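Local coordinates for protein 4-oxalocrotonate tautomerase (Thermus thermophilus, PDB 3ABF) that belongs to the tautomerase superfamily, whose small subunits are built on a beta-alpha-beta unit, and assembles here as a hexamer, at residues A[45-48]-A[49-52]. Numbering follows the deposited sequence.
Sequences EVRR and DQWA
Arg47 and Gln50 close a type I beta turn that carries the chain from strand 39-46 into the short strand 51-53, with Arg48 and Asp49 at its corners. The backbone bond from Gln50 N to Arg47 O measures 3.0 Å. A side-chain bond runs the other way: Gln50 OE1 takes the N-H of Arg47 N at 3.0 Å, nearly straight at 169°. The donor is tilted 27° from the amide's carbonyl plane. Gln50 reaches back this far because its chain is extended beyond CG. The same OE1 accepts a second bond from a water that also donates to Glu45 O, so two bonds fix the oxygen. The amide's other end, NE2, binds Glu45 OE1 of the second subunit, tying the turn to the interface. Gln50 NE2 also lies over one face of the Arg47 guanidinium, offset toward the rim and 3.6 Å from Arg47 NH1, the two planes 31° apart.

Arg47 and Asp49 run side by side and point the same way. Asp49 OD1 sits 3.5 Å from Arg47 CB, whereas Asp49 OD1 and Arg47 NE, at 4.1 Å, are too far apart for a salt bridge. A water donates to Asp49 OD1 at 2.8 Å and lies beside Arg47 NE, where its approach is doubtfully short. Asp49 OD2 turns to Lys17 of the second subunit in a salt bridge.

Val46, buried, leans obliquely on the indole of Trp51, which forms a cation-pi contact with Arg40 of the second subunit. Val46 makes this contact with Trp51 through one methyl, CG2, which sits 3.3 Å from Trp51 CE3 and 3.7 Å from Trp51 CD2.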
loop_
_atom_site.group_PDB
_atom_site.type_symbol
_atom_site.label_atom_id
_atom_site.label_comp_id
_atom_site.label_asym_id
_atom_site.label_seq_id
_atom_site.Cartn_x
_atom_site.Cartn_y
_atom_site.Cartn_z
ATOM N N GLU A 45 7.916 5.553 -7.341
ATOM C CA GLU A 45 9.350 5.484 -7.566
ATOM C C GLU A 45 10.089 5.487 -6.238
ATOM O O GLU A 45 9.934 6.407 -5.415
ATOM C CB GLU A 45 9.795 6.673 -8.427
ATOM C CG GLU A 45 9.189 6.674 -9.827
ATOM C CD GLU A 45 9.589 7.897 -10.634
ATOM O OE1 GLU A 45 8.925 8.951 -10.517
ATOM O OE2 GLU A 45 10.588 7.806 -11.373
ATOM N N VAL A 46 10.899 4.462 -6.030
ATOM C CA VAL A 46 11.629 4.357 -4.780
ATOM C C VAL A 46 13.103 4.651 -4.988
ATOM O O VAL A 46 13.672 4.363 -6.041
ATOM C CB VAL A 46 11.442 2.969 -4.143
ATOM C CG1 VAL A 46 9.953 2.649 -4.058
ATOM C CG2 VAL A 46 12.157 1.919 -4.945
ATOM N N ARG A 47 13.713 5.251 -3.979
ATOM C CA ARG A 47 15.114 5.592 -4.072
ATOM C C ARG A 47 15.964 4.378 -3.762
ATOM O O ARG A 47 15.505 3.431 -3.143
ATOM C CB ARG A 47 15.424 6.766 -3.140
ATOM C CG ARG A 47 14.596 8.009 -3.517
ATOM C CD ARG A 47 15.261 9.285 -3.052
ATOM N NE ARG A 47 15.203 9.431 -1.600
ATOM C CZ ARG A 47 14.131 9.851 -0.936
ATOM N NH1 ARG A 47 14.172 9.953 0.387
ATOM N NH2 ARG A 47 13.021 10.172 -1.599
ATOM N N ARG A 48 17.213 4.399 -4.204
ATOM C CA ARG A 48 18.091 3.260 -3.976
ATOM C C ARG A 48 18.361 2.939 -2.515
ATOM O O ARG A 48 18.655 1.793 -2.189
ATOM C CB ARG A 48 19.402 3.460 -4.738
ATOM C CG ARG A 48 19.241 3.248 -6.242
ATOM C CD ARG A 48 20.565 3.445 -6.960
ATOM N NE ARG A 48 20.540 2.939 -8.329
ATOM C CZ ARG A 48 19.672 3.331 -9.253
ATOM N NH1 ARG A 48 19.720 2.821 -10.475
ATOM N NH2 ARG A 48 18.751 4.227 -8.954
ATOM N N ASP A 49 18.281 3.929 -1.627
ATOM C CA ASP A 49 18.512 3.644 -0.213
ATOM C C ASP A 49 17.197 3.280 0.501
ATOM O O ASP A 49 17.131 3.303 1.723
ATOM C CB ASP A 49 19.210 4.828 0.481
ATOM C CG ASP A 49 18.351 6.083 0.533
ATOM O OD1 ASP A 49 17.513 6.287 -0.371
ATOM O OD2 ASP A 49 18.538 6.886 1.479
ATOM N N GLN A 50 16.164 2.927 -0.272
ATOM C CA GLN A 50 14.866 2.528 0.289
ATOM C C GLN A 50 14.412 1.159 -0.220
ATOM O O GLN A 50 13.297 0.723 0.075
ATOM C CB GLN A 50 13.784 3.527 -0.103
ATOM C CG GLN A 50 14.058 4.956 0.287
ATOM C CD GLN A 50 12.950 5.878 -0.146
ATOM O OE1 GLN A 50 12.476 5.802 -1.280
ATOM N NE2 GLN A 50 12.540 6.777 0.748
ATOM N N TRP A 51 15.255 0.490 -0.988
ATOM C CA TRP A 51 14.876 -0.809 -1.547
ATOM C C TRP A 51 16.006 -1.794 -1.362
ATOM O O TRP A 51 17.160 -1.499 -1.668
ATOM C CB TRP A 51 14.553 -0.672 -3.043
ATOM C CG TRP A 51 13.419 -1.614 -3.483
ATOM C CD1 TRP A 51 12.744 -2.514 -2.693
ATOM C CD2 TRP A 51 12.837 -1.722 -4.790
ATOM N NE1 TRP A 51 11.782 -3.168 -3.427
ATOM C CE2 TRP A 51 11.816 -2.703 -4.716
ATOM C CE3 TRP A 51 13.077 -1.091 -6.013
ATOM C CZ2 TRP A 51 11.040 -3.062 -5.819
ATOM C CZ3 TRP A 51 12.299 -1.452 -7.117
ATOM C CH2 TRP A 51 11.297 -2.426 -7.009
ATOM N N ALA A 52 15.674 -2.981 -0.879
ATOM C CA ALA A 52 16.697 -3.981 -0.643
ATOM C C ALA A 52 16.251 -5.373 -1.074
ATOM O O ALA A 52 15.061 -5.704 -1.038
ATOM C CB ALA A 52 17.056 -3.990 0.820
HETATM O O HOH W 1 10.585 7.463 -2.988
HETATM O O HOH W 2 17.430 9.025 -0.736
#